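Side-chain contacts in type 2A phosphatase-associated protein 42 (Saccharomyces cerevisiae, PDB 2V0P), which inhibits the PP2A-type phosphatase SIT4 and associates with PP2A catalytic subunits, acting in the TOR pathway that responds to nitrogen source: residues 181-186 and 204-209; 71-76 and 121-126; 125-130 and 170-175; 17-22 and 80-85. All coordinates share one frame; numbering follows the deposited sequence.

In the fold
From the N terminus, interaction 4 comes first: it closes the loop from helix 4-19 to the end of helix 75-83. Interaction 2 opens inside that loop, at 71-76, and closes beyond it at 121-126, so these two cross, their centres about 20 Å apart. Interaction 3 starts where interaction 2 ends, sharing D125 and P126, and ties the start of helix 126-133 to helix 156-186. Interaction 1 closes the last loop, where helix 199-231 comes back against the end of helix 156-186. D125 links interactions 1 and 3 through H209 NE2; separately, L208 of interaction 1 packs on L73 and A74 of interaction 2.

Interaction 1 (181-186 and 204-209); sequences HCLELE and YLMRLH. With ZN (zinc ion), chain C.
A charged pair beside a small apolar contact joins two antiparallel helices here, the last turns of helix 156-186 and an early part of helix 199-231, in the all-helical, tetratricopeptide repeat-like N-terminal domain of Tap42. L183 and selenomethionine M206 form the apolar half. CD1 of L183 lies 3.7 Å from CB of M206, and the two side chains cross at about a right angle; M206 also rests on K179 and L180, and L183 on L203. Beside them E184 meets R207. The E184 side chain leaves with CG beside the backbone N (chi1 -69°) and then runs extended, which carries its carboxylate across to the other helix. The bend of R207 at chi3 turns NH2 to OE2 of E184, 2.7 Å away in a nearly straight bond (N-H...O 162°). OE2 lies close to the guanidinium plane and is approached on its anti side, with the two planes 40° apart. Replacing E184 with an alanine would probably leave the R207 guanidinium without its carboxylate mate and free to turn. A zinc ion is modelled beside C182, but its 1.4 Å distance from SG is too short for a zinc-sulfur bond, so that ligation is doubtful. Across the helices, then, a single short salt-bridging hydrogen bond sits at the margin of a modest apolar contact, and mutual neutralisation probably favours both charged groups staying ionised.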
# COMPACT_ATOMS: atom_id res chain seq x y z
N HIS A 181 8.75 -15.72 -25.53
CA HIS A 181 8.20 -15.13 -26.73
C HIS A 181 8.87 -15.69 -27.99
O HIS A 181 8.17 -16.20 -28.87
CB HIS A 181 8.33 -13.60 -26.63
CG HIS A 181 7.55 -12.84 -27.65
ND1 HIS A 181 6.29 -13.23 -28.07
CD2 HIS A 181 7.83 -11.70 -28.33
CE1 HIS A 181 5.85 -12.37 -28.98
NE2 HIS A 181 6.76 -11.43 -29.14
N CYS A 182 10.20 -15.62 -28.10
CA CYS A 182 10.88 -16.10 -29.34
C CYS A 182 10.59 -17.63 -29.56
O CYS A 182 10.36 -18.06 -30.68
CB CYS A 182 12.38 -15.64 -29.46
SG CYS A 182 12.98 -14.28 -30.82
N LEU A 183 10.53 -18.41 -28.48
CA LEU A 183 10.13 -19.85 -28.53
C LEU A 183 8.73 -20.09 -29.06
O LEU A 183 8.57 -20.83 -30.04
CB LEU A 183 10.32 -20.53 -27.19
CG LEU A 183 11.73 -20.95 -26.83
CD1 LEU A 183 11.85 -21.29 -25.36
CD2 LEU A 183 12.25 -22.08 -27.68
N GLU A 184 7.73 -19.42 -28.51
CA GLU A 184 6.37 -19.49 -29.03
C GLU A 184 6.29 -19.17 -30.53
O GLU A 184 5.58 -19.85 -31.27
CB GLU A 184 5.42 -18.58 -28.24
CG GLU A 184 5.16 -19.07 -26.83
CD GLU A 184 4.51 -18.02 -25.94
OE1 GLU A 184 4.52 -16.83 -26.31
OE2 GLU A 184 3.99 -18.39 -24.86
N LEU A 185 7.04 -18.16 -30.98
CA LEU A 185 7.00 -17.75 -32.38
C LEU A 185 7.73 -18.73 -33.28
O LEU A 185 7.28 -19.00 -34.38
CB LEU A 185 7.57 -16.34 -32.54
CG LEU A 185 6.71 -15.18 -32.08
CD1 LEU A 185 7.60 -14.01 -31.70
CD2 LEU A 185 5.73 -14.78 -33.16
N GLU A 186 8.85 -19.27 -32.82
CA GLU A 186 9.57 -20.31 -33.55
C GLU A 186 8.71 -21.57 -33.78
O GLU A 186 8.92 -22.29 -34.77
CB GLU A 186 10.89 -20.66 -32.86
CG GLU A 186 11.97 -19.62 -33.05
CD GLU A 186 13.31 -20.05 -32.49
OE1 GLU A 186 13.36 -20.42 -31.29
OE2 GLU A 186 14.31 -20.00 -33.25
N TYR A 204 7.74 -25.52 -22.99
CA TYR A 204 7.02 -25.83 -21.81
C TYR A 204 7.77 -25.51 -20.54
O TYR A 204 7.18 -24.98 -19.61
CB TYR A 204 6.56 -27.30 -21.82
CG TYR A 204 5.56 -27.60 -22.90
CD1 TYR A 204 4.86 -26.57 -23.54
CD2 TYR A 204 5.26 -28.91 -23.24
CE1 TYR A 204 3.91 -26.85 -24.54
CE2 TYR A 204 4.34 -29.19 -24.23
CZ TYR A 204 3.65 -28.17 -24.86
OH TYR A 204 2.70 -28.49 -25.83
N LEU A 205 9.04 -25.82 -20.51
CA LEU A 205 9.94 -25.48 -19.44
C LEU A 205 10.11 -23.98 -19.30
O LEU A 205 10.16 -23.53 -18.21
CB LEU A 205 11.29 -26.13 -19.57
CG LEU A 205 11.22 -27.67 -19.42
CD1 LEU A 205 12.47 -28.26 -19.93
CD2 LEU A 205 10.97 -28.05 -17.98
N MSE A 206 10.30 -23.27 -20.42
CA MSE A 206 10.44 -21.80 -20.41
C MSE A 206 9.13 -21.17 -19.94
O MSE A 206 9.12 -20.10 -19.30
CB MSE A 206 10.82 -21.26 -21.80
CG MSE A 206 11.24 -19.77 -21.82
SE MSE A 206 12.85 -19.49 -20.73
CE MSE A 206 14.16 -20.48 -21.81
N ARG A 207 8.03 -21.79 -20.30
CA ARG A 207 6.77 -21.28 -19.88
C ARG A 207 6.69 -21.36 -18.31
O ARG A 207 6.38 -20.38 -17.63
CB ARG A 207 5.66 -21.95 -20.68
CG ARG A 207 4.27 -21.59 -20.29
CD ARG A 207 3.32 -22.12 -21.35
NE ARG A 207 3.51 -21.39 -22.60
CZ ARG A 207 3.29 -21.87 -23.81
NH1 ARG A 207 2.87 -23.13 -24.00
NH2 ARG A 207 3.50 -21.09 -24.86
N LEU A 208 7.07 -22.49 -17.73
CA LEU A 208 7.07 -22.60 -16.27
C LEU A 208 8.00 -21.52 -15.67
O LEU A 208 7.70 -20.92 -14.65
CB LEU A 208 7.49 -24.01 -15.81
CG LEU A 208 6.43 -25.03 -16.19
CD1 LEU A 208 6.98 -26.44 -15.84
CD2 LEU A 208 5.11 -24.87 -15.54
N HIS A 209 9.13 -21.31 -16.32
CA HIS A 209 10.11 -20.34 -15.86
C HIS A 209 9.43 -18.95 -15.75
O HIS A 209 9.60 -18.33 -14.76
CB HIS A 209 11.30 -20.32 -16.82
CG HIS A 209 12.53 -19.69 -16.23
ND1 HIS A 209 13.79 -19.92 -16.73
CD2 HIS A 209 12.68 -18.91 -15.14
CE1 HIS A 209 14.67 -19.24 -16.00
NE2 HIS A 209 14.02 -18.63 -15.03
ZN ZN C . 12.20 -13.16 -31.20

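Interaction 2 (71-76 and 121-126); sequences KFLAVD and YKLLDP
The Y121 ring takes L73 over one face, offset toward the CD1-CE1 bond: methyl CD2 of L73 sits 4.1 Å from CD1 of Y121 and equally near CE1. The ring and the leucine approach at a slant. The other methyl of L73 serves a second partner, with CD1 of L73 4.0 Å from CD1 of L123, their side chains meeting at about a right angle. L73 thus divides its fork between two residues of the same loop. A chi1 of -76° turns its CG toward the loop, and the fork at CG spreads the methyls to the two partners. A Schellman motif ends helix 93-120 here: K122 takes a positive phi (56°) as the C-prime residue, and L123 N returns to L118 O. Beyond this turn both Y121 and L123, two residues apart, face the same leucine. The contact is entirely apolar and small. It lies where the lead-in to helix 75-83 meets the end of helix 93-120: L117 of that helix touches L73, L208 of helix 199-231 packs against L73 as well, and F72 turns to helices 4-19 and 29-52.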
# COMPACT_ATOMS: atom_id res chain seq x y z
N LYS A 71 3.30 -29.33 -18.69
CA LYS A 71 2.22 -28.34 -18.60
C LYS A 71 1.57 -28.34 -17.21
O LYS A 71 1.28 -27.33 -16.68
CB LYS A 71 1.09 -28.71 -19.57
CG LYS A 71 1.15 -28.06 -20.92
CD LYS A 71 0.23 -28.75 -21.97
CE LYS A 71 -0.78 -29.79 -21.43
NZ LYS A 71 -0.42 -31.22 -21.92
N PHE A 72 1.35 -29.53 -16.68
CA PHE A 72 0.58 -29.77 -15.49
C PHE A 72 1.26 -29.27 -14.22
O PHE A 72 0.63 -29.17 -13.23
CB PHE A 72 0.35 -31.27 -15.30
CG PHE A 72 -0.39 -31.92 -16.46
CD1 PHE A 72 -1.45 -31.30 -17.06
CD2 PHE A 72 0.03 -33.14 -16.95
CE1 PHE A 72 -2.10 -31.88 -18.15
CE2 PHE A 72 -0.63 -33.76 -18.01
CZ PHE A 72 -1.69 -33.12 -18.61
N LEU A 73 2.56 -29.12 -14.23
CA LEU A 73 3.25 -28.60 -13.08
C LEU A 73 2.66 -27.16 -12.84
O LEU A 73 2.79 -26.59 -11.76
CB LEU A 73 4.75 -28.50 -13.40
CG LEU A 73 5.58 -29.81 -13.40
CD1 LEU A 73 7.02 -29.59 -13.83
CD2 LEU A 73 5.54 -30.51 -12.04
N ALA A 74 2.07 -26.58 -13.86
CA ALA A 74 1.40 -25.22 -13.68
C ALA A 74 -0.07 -25.17 -13.14
O ALA A 74 -0.67 -24.07 -13.03
CB ALA A 74 1.50 -24.44 -14.86
N VAL A 75 -0.63 -26.31 -12.81
CA VAL A 75 -1.99 -26.32 -12.30
C VAL A 75 -2.13 -25.38 -11.05
O VAL A 75 -2.98 -24.60 -11.02
CB VAL A 75 -2.55 -27.70 -11.97
CG1 VAL A 75 -2.39 -28.69 -13.13
CG2 VAL A 75 -2.02 -28.26 -10.72
N ASP A 76 -1.23 -25.44 -10.09
CA ASP A 76 -1.32 -24.52 -8.97
C ASP A 76 -1.14 -23.05 -9.36
O ASP A 76 -1.73 -22.18 -8.70
CB ASP A 76 -0.36 -24.91 -7.90
CG ASP A 76 -0.66 -26.25 -7.31
OD1 ASP A 76 -1.83 -26.46 -6.94
OD2 ASP A 76 0.28 -27.08 -7.24
N TYR A 121 11.13 -30.27 -8.09
CA TYR A 121 11.65 -30.76 -9.37
C TYR A 121 12.97 -30.12 -9.75
O TYR A 121 13.48 -30.33 -10.84
CB TYR A 121 10.63 -30.59 -10.45
CG TYR A 121 9.70 -31.80 -10.50
CD1 TYR A 121 8.57 -31.89 -9.68
CD2 TYR A 121 10.00 -32.89 -11.31
CE1 TYR A 121 7.74 -33.03 -9.69
CE2 TYR A 121 9.18 -34.02 -11.34
CZ TYR A 121 8.09 -34.10 -10.53
OH TYR A 121 7.31 -35.22 -10.59
N LYS A 122 13.52 -29.34 -8.83
CA LYS A 122 14.79 -28.67 -9.06
C LYS A 122 14.70 -27.82 -10.32
O LYS A 122 15.57 -27.91 -11.18
CB LYS A 122 15.92 -29.69 -9.11
CG LYS A 122 16.11 -30.48 -7.82
CD LYS A 122 17.49 -31.12 -7.72
CE LYS A 122 18.60 -30.06 -7.51
NZ LYS A 122 19.99 -30.60 -7.56
N LEU A 123 13.64 -27.02 -10.44
CA LEU A 123 13.41 -26.16 -11.57
C LEU A 123 13.43 -24.68 -11.22
O LEU A 123 13.46 -23.83 -12.08
CB LEU A 123 12.10 -26.50 -12.31
CG LEU A 123 12.11 -27.75 -13.18
CD1 LEU A 123 10.70 -28.13 -13.63
CD2 LEU A 123 13.03 -27.54 -14.38
N LEU A 124 13.50 -24.37 -9.95
CA LEU A 124 13.23 -23.02 -9.51
C LEU A 124 14.46 -22.08 -9.70
O LEU A 124 15.48 -22.27 -9.11
CB LEU A 124 12.68 -23.03 -8.07
CG LEU A 124 11.89 -21.77 -7.63
CD1 LEU A 124 10.75 -21.44 -8.57
CD2 LEU A 124 11.38 -21.91 -6.20
N ASP A 125 14.32 -21.11 -10.58
CA ASP A 125 15.21 -19.96 -10.66
C ASP A 125 15.70 -19.55 -9.25
O ASP A 125 14.90 -19.40 -8.34
CB ASP A 125 14.44 -18.79 -11.28
CG ASP A 125 15.34 -17.67 -11.77
OD1 ASP A 125 16.20 -17.22 -10.99
OD2 ASP A 125 15.18 -17.23 -12.92
N PRO A 126 17.02 -19.37 -9.07
CA PRO A 126 17.44 -19.10 -7.71
C PRO A 126 16.93 -17.73 -7.19
O PRO A 126 16.77 -17.57 -6.00
CB PRO A 126 18.95 -19.17 -7.80
CG PRO A 126 19.26 -18.82 -9.20
CD PRO A 126 18.15 -19.34 -10.02

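Interaction 3 (125-130 and 170-175); sequences DPLVGE and FQRNKE
Residues 126-130 form the opening turn of helix 126-133, which runs roughly antiparallel to the middle of helix 156-186 at 170-175; their backbones come nearest at L127 and R172, with CA atoms 8.5 Å apart. D125 is the N-cap: its OD1 accepts from L127 N over 3.0 Å. The second carboxylate oxygen faces the other helix. R172 NE donates to D125 OD2 at 2.8 Å, close to the guanidinium plane and on the syn lone pair, with an N-H...O angle of 156°. NH2 of R172 adds a weak, longer bond to the same OD2 (3.3 Å). The carboxylate and guanidinium planes stand 78° apart, so the arginine meets one oxygen with its NE-NH2 edge rather than pairing flat with both. R172 starts with CG anti to the backbone N and bends at chi2 (61°), which swings the guanidinium across to D125. On the far side of the group, NH1 reaches E175 OE1 at 2.8 Å, coming from above that carboxylate's plane. The aliphatic part of R172 is used too: CD1 of L127 packs 3.8 Å from its CB, the two chains sliding past each other in opposite directions. H209 of helix 199-231 also bonds OD2 of D125. One buried aspartate therefore caps a helix with one oxygen and collects arginine and histidine donors with the other, while the positive charge of R172, set between two carboxylates, would tend to favour the ionised form of both.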
# COMPACT_ATOMS: atom_id res chain seq x y z
N ASP A 125 14.32 -21.11 -10.58
CA ASP A 125 15.21 -19.96 -10.66
C ASP A 125 15.70 -19.55 -9.25
O ASP A 125 14.90 -19.40 -8.34
CB ASP A 125 14.44 -18.79 -11.28
CG ASP A 125 15.34 -17.67 -11.77
OD1 ASP A 125 16.20 -17.22 -10.99
OD2 ASP A 125 15.18 -17.23 -12.92
N PRO A 126 17.02 -19.37 -9.07
CA PRO A 126 17.44 -19.10 -7.71
C PRO A 126 16.93 -17.73 -7.19
O PRO A 126 16.77 -17.57 -6.00
CB PRO A 126 18.95 -19.17 -7.80
CG PRO A 126 19.26 -18.82 -9.20
CD PRO A 126 18.15 -19.34 -10.02
N LEU A 127 16.64 -16.79 -8.09
CA LEU A 127 16.05 -15.53 -7.74
C LEU A 127 14.69 -15.76 -7.08
O LEU A 127 14.30 -15.07 -6.11
CB LEU A 127 15.89 -14.67 -8.99
CG LEU A 127 15.42 -13.20 -8.82
CD1 LEU A 127 15.89 -12.32 -9.96
CD2 LEU A 127 13.91 -13.10 -8.68
N VAL A 128 13.95 -16.72 -7.61
CA VAL A 128 12.61 -16.98 -7.10
C VAL A 128 12.73 -17.78 -5.86
O VAL A 128 12.01 -17.55 -4.90
CB VAL A 128 11.71 -17.66 -8.15
CG1 VAL A 128 10.33 -18.03 -7.55
CG2 VAL A 128 11.50 -16.75 -9.33
N GLY A 129 13.65 -18.74 -5.86
CA GLY A 129 13.88 -19.60 -4.74
C GLY A 129 14.35 -18.90 -3.49
O GLY A 129 14.03 -19.34 -2.39
N GLU A 130 15.13 -17.82 -3.65
CA GLU A 130 15.61 -17.09 -2.49
C GLU A 130 14.43 -16.45 -1.74
O GLU A 130 14.37 -16.47 -0.52
CB GLU A 130 16.60 -16.02 -2.92
CG GLU A 130 17.39 -15.47 -1.78
CD GLU A 130 17.85 -14.05 -2.05
OE1 GLU A 130 17.35 -13.44 -3.03
OE2 GLU A 130 18.70 -13.55 -1.29
N PHE A 170 12.46 -7.49 -12.21
CA PHE A 170 11.89 -6.96 -13.42
C PHE A 170 12.74 -7.38 -14.62
O PHE A 170 12.22 -7.96 -15.58
CB PHE A 170 11.70 -5.43 -13.30
CG PHE A 170 11.18 -4.77 -14.54
CD1 PHE A 170 9.87 -4.37 -14.64
CD2 PHE A 170 12.01 -4.55 -15.62
CE1 PHE A 170 9.40 -3.77 -15.78
CE2 PHE A 170 11.54 -3.96 -16.77
CZ PHE A 170 10.22 -3.57 -16.83
N GLN A 171 14.04 -7.13 -14.55
CA GLN A 171 14.94 -7.52 -15.62
C GLN A 171 14.86 -9.03 -15.90
O GLN A 171 14.78 -9.42 -17.05
CB GLN A 171 16.37 -7.08 -15.35
CG GLN A 171 16.58 -5.56 -15.47
CD GLN A 171 16.31 -5.02 -16.87
OE1 GLN A 171 16.96 -5.42 -17.84
NE2 GLN A 171 15.36 -4.10 -16.98
N ARG A 172 14.86 -9.85 -14.86
CA ARG A 172 14.86 -11.29 -15.03
C ARG A 172 13.56 -11.74 -15.71
O ARG A 172 13.58 -12.54 -16.65
CB ARG A 172 15.06 -12.02 -13.70
CG ARG A 172 15.13 -13.55 -13.82
CD ARG A 172 16.33 -14.01 -14.69
NE ARG A 172 16.61 -15.44 -14.58
CZ ARG A 172 17.34 -16.13 -15.45
NH1 ARG A 172 17.92 -15.54 -16.49
NH2 ARG A 172 17.54 -17.43 -15.25
N ASN A 173 12.45 -11.17 -15.26
CA ASN A 173 11.14 -11.39 -15.82
C ASN A 173 11.07 -11.04 -17.29
O ASN A 173 10.55 -11.81 -18.09
CB ASN A 173 10.16 -10.51 -15.04
CG ASN A 173 8.82 -11.13 -14.87
OD1 ASN A 173 8.57 -12.24 -15.29
ND2 ASN A 173 7.94 -10.41 -14.21
N LYS A 174 11.60 -9.88 -17.65
CA LYS A 174 11.70 -9.44 -19.03
C LYS A 174 12.55 -10.39 -19.86
O LYS A 174 12.21 -10.72 -20.98
CB LYS A 174 12.30 -8.03 -19.08
CG LYS A 174 12.29 -7.38 -20.44
CD LYS A 174 12.66 -5.90 -20.34
CE LYS A 174 13.40 -5.43 -21.57
NZ LYS A 174 14.79 -5.98 -21.63
N GLU A 175 13.67 -10.83 -19.31
CA GLU A 175 14.58 -11.71 -20.02
C GLU A 175 13.82 -13.01 -20.41
O GLU A 175 13.74 -13.36 -21.58
CB GLU A 175 15.76 -12.01 -19.13
CG GLU A 175 16.89 -12.75 -19.81
CD GLU A 175 17.95 -13.22 -18.82
OE1 GLU A 175 17.81 -12.96 -17.60
OE2 GLU A 175 18.92 -13.87 -19.27

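Interaction 4 (17-22 and 80-85); sequences TKLEHT and GLLISR
Apolar packing, a weak polar link and an internal bond of the arginine make up this contact between the end of helix 4-19 and the end of helix 75-83. The apolar part is L19 on L82: CD1 of L19 lies 4.0 Å from CD2 of L82, the side chains meeting at a slant. Helix 29-52 lies alongside, its I39 against L82 and T38 against L19. The polar part belongs to R85. Its chain stays extended from CG to NE and reaches the backbone carbonyls of L19 and E20, where helix 4-19 gives way to loop; NH2 makes a weak bond to the main-chain O of E20 at 3.5 Å, that oxygen sitting at the edge of the guanidinium. The O of L19 is also near, 3.4 Å from NE of R85, and accepts from Y31 OH. The charge of E20 keeps its distance, with OE2 of E20 5.2 Å from NH2 of R85. A stronger bond holds the guanidinium from the helix that precedes it: NH1 donates to L81 O at 2.8 Å, tilted 30° from the carbonyl plane. This folds R85 back over the helix end, where the carbonyls of the last turn would probably favour a positive charge. An alanine here takes away the guanidinium, and the L81 carbonyl, with the weaker-bound one of E20, would probably be left without that donor and the two chain ends less firmly linked. K154 of the second subunit packs on R85. Neighbouring helices packed by leucines, with helix 29-52 alongside, are consistent with the tetratricopeptide repeat-like fold of this domain.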
# COMPACT_ATOMS: atom_id res chain seq x y z
N THR A 17 -9.08 -16.04 -22.50
CA THR A 17 -10.05 -15.41 -23.34
C THR A 17 -11.11 -14.65 -22.53
O THR A 17 -11.63 -13.66 -23.00
CB THR A 17 -10.70 -16.42 -24.28
OG1 THR A 17 -11.32 -17.46 -23.53
CG2 THR A 17 -9.66 -17.04 -25.21
N LYS A 18 -11.41 -15.10 -21.32
CA LYS A 18 -12.58 -14.60 -20.60
C LYS A 18 -12.37 -14.25 -19.15
O LYS A 18 -13.17 -13.50 -18.60
CB LYS A 18 -13.76 -15.61 -20.69
CG LYS A 18 -14.29 -15.81 -22.06
CD LYS A 18 -15.66 -16.43 -22.04
CE LYS A 18 -16.37 -16.23 -23.37
NZ LYS A 18 -16.74 -14.80 -23.58
N LEU A 19 -11.36 -14.79 -18.51
CA LEU A 19 -11.20 -14.57 -17.09
C LEU A 19 -10.03 -13.69 -16.74
O LEU A 19 -10.08 -13.00 -15.73
CB LEU A 19 -11.13 -15.91 -16.31
CG LEU A 19 -12.31 -16.84 -16.64
CD1 LEU A 19 -12.07 -18.32 -16.18
CD2 LEU A 19 -13.55 -16.31 -16.04
N GLU A 20 -8.95 -13.72 -17.54
CA GLU A 20 -7.80 -12.88 -17.27
C GLU A 20 -8.19 -11.39 -17.24
O GLU A 20 -7.88 -10.68 -16.29
CB GLU A 20 -6.70 -13.08 -18.29
CG GLU A 20 -5.40 -12.46 -17.83
CD GLU A 20 -4.22 -12.86 -18.69
OE1 GLU A 20 -4.42 -13.55 -19.73
OE2 GLU A 20 -3.08 -12.50 -18.32
N HIS A 21 -8.85 -10.96 -18.29
CA HIS A 21 -9.39 -9.63 -18.43
C HIS A 21 -10.84 -9.87 -18.80
O HIS A 21 -11.15 -10.83 -19.52
CB HIS A 21 -8.71 -8.90 -19.57
CG HIS A 21 -7.22 -8.83 -19.44
ND1 HIS A 21 -6.59 -8.12 -18.43
CD2 HIS A 21 -6.23 -9.39 -20.17
CE1 HIS A 21 -5.28 -8.24 -18.56
NE2 HIS A 21 -5.04 -9.01 -19.61
N THR A 22 -11.72 -9.01 -18.31
CA THR A 22 -13.11 -9.01 -18.74
C THR A 22 -13.62 -7.60 -19.04
O THR A 22 -13.14 -6.63 -18.45
CB THR A 22 -14.01 -9.73 -17.71
OG1 THR A 22 -15.34 -9.81 -18.23
CG2 THR A 22 -14.03 -9.00 -16.35
N GLY A 80 -3.87 -20.24 -8.53
CA GLY A 80 -3.47 -18.91 -8.03
C GLY A 80 -4.11 -17.75 -8.73
O GLY A 80 -4.70 -16.89 -8.09
N LEU A 81 -4.00 -17.74 -10.03
CA LEU A 81 -4.52 -16.71 -10.87
C LEU A 81 -6.08 -16.63 -10.82
O LEU A 81 -6.67 -15.54 -10.78
CB LEU A 81 -4.05 -16.93 -12.27
CG LEU A 81 -2.60 -16.75 -12.64
CD1 LEU A 81 -2.49 -17.09 -14.08
CD2 LEU A 81 -2.15 -15.30 -12.35
N LEU A 82 -6.73 -17.79 -10.85
CA LEU A 82 -8.18 -17.79 -10.87
C LEU A 82 -8.78 -17.40 -9.54
O LEU A 82 -9.68 -16.61 -9.52
CB LEU A 82 -8.71 -19.19 -11.28
CG LEU A 82 -8.29 -19.65 -12.67
CD1 LEU A 82 -8.47 -21.16 -12.71
CD2 LEU A 82 -9.10 -19.09 -13.68
N ILE A 83 -8.28 -17.97 -8.45
CA ILE A 83 -8.76 -17.70 -7.14
C ILE A 83 -8.59 -16.21 -6.75
O ILE A 83 -9.46 -15.64 -6.18
CB ILE A 83 -8.09 -18.60 -6.10
CG1 ILE A 83 -8.43 -20.08 -6.38
CG2 ILE A 83 -8.63 -18.26 -4.67
CD1 ILE A 83 -7.82 -20.97 -5.53
N SER A 84 -7.49 -15.58 -7.12
CA SER A 84 -7.32 -14.17 -6.72
C SER A 84 -8.42 -13.26 -7.28
O SER A 84 -8.61 -12.13 -6.81
CB SER A 84 -5.93 -13.68 -7.14
OG SER A 84 -5.87 -13.58 -8.52
N ARG A 85 -9.18 -13.80 -8.25
CA ARG A 85 -10.14 -13.05 -8.99
C ARG A 85 -11.62 -13.23 -8.47
O ARG A 85 -12.49 -12.54 -8.91
CB ARG A 85 -10.05 -13.39 -10.47
CG ARG A 85 -9.00 -12.69 -11.25
CD ARG A 85 -8.64 -13.41 -12.54
NE ARG A 85 -7.70 -12.61 -13.32
CZ ARG A 85 -6.40 -12.53 -13.10
NH1 ARG A 85 -5.83 -13.25 -12.14
NH2 ARG A 85 -5.64 -11.73 -13.83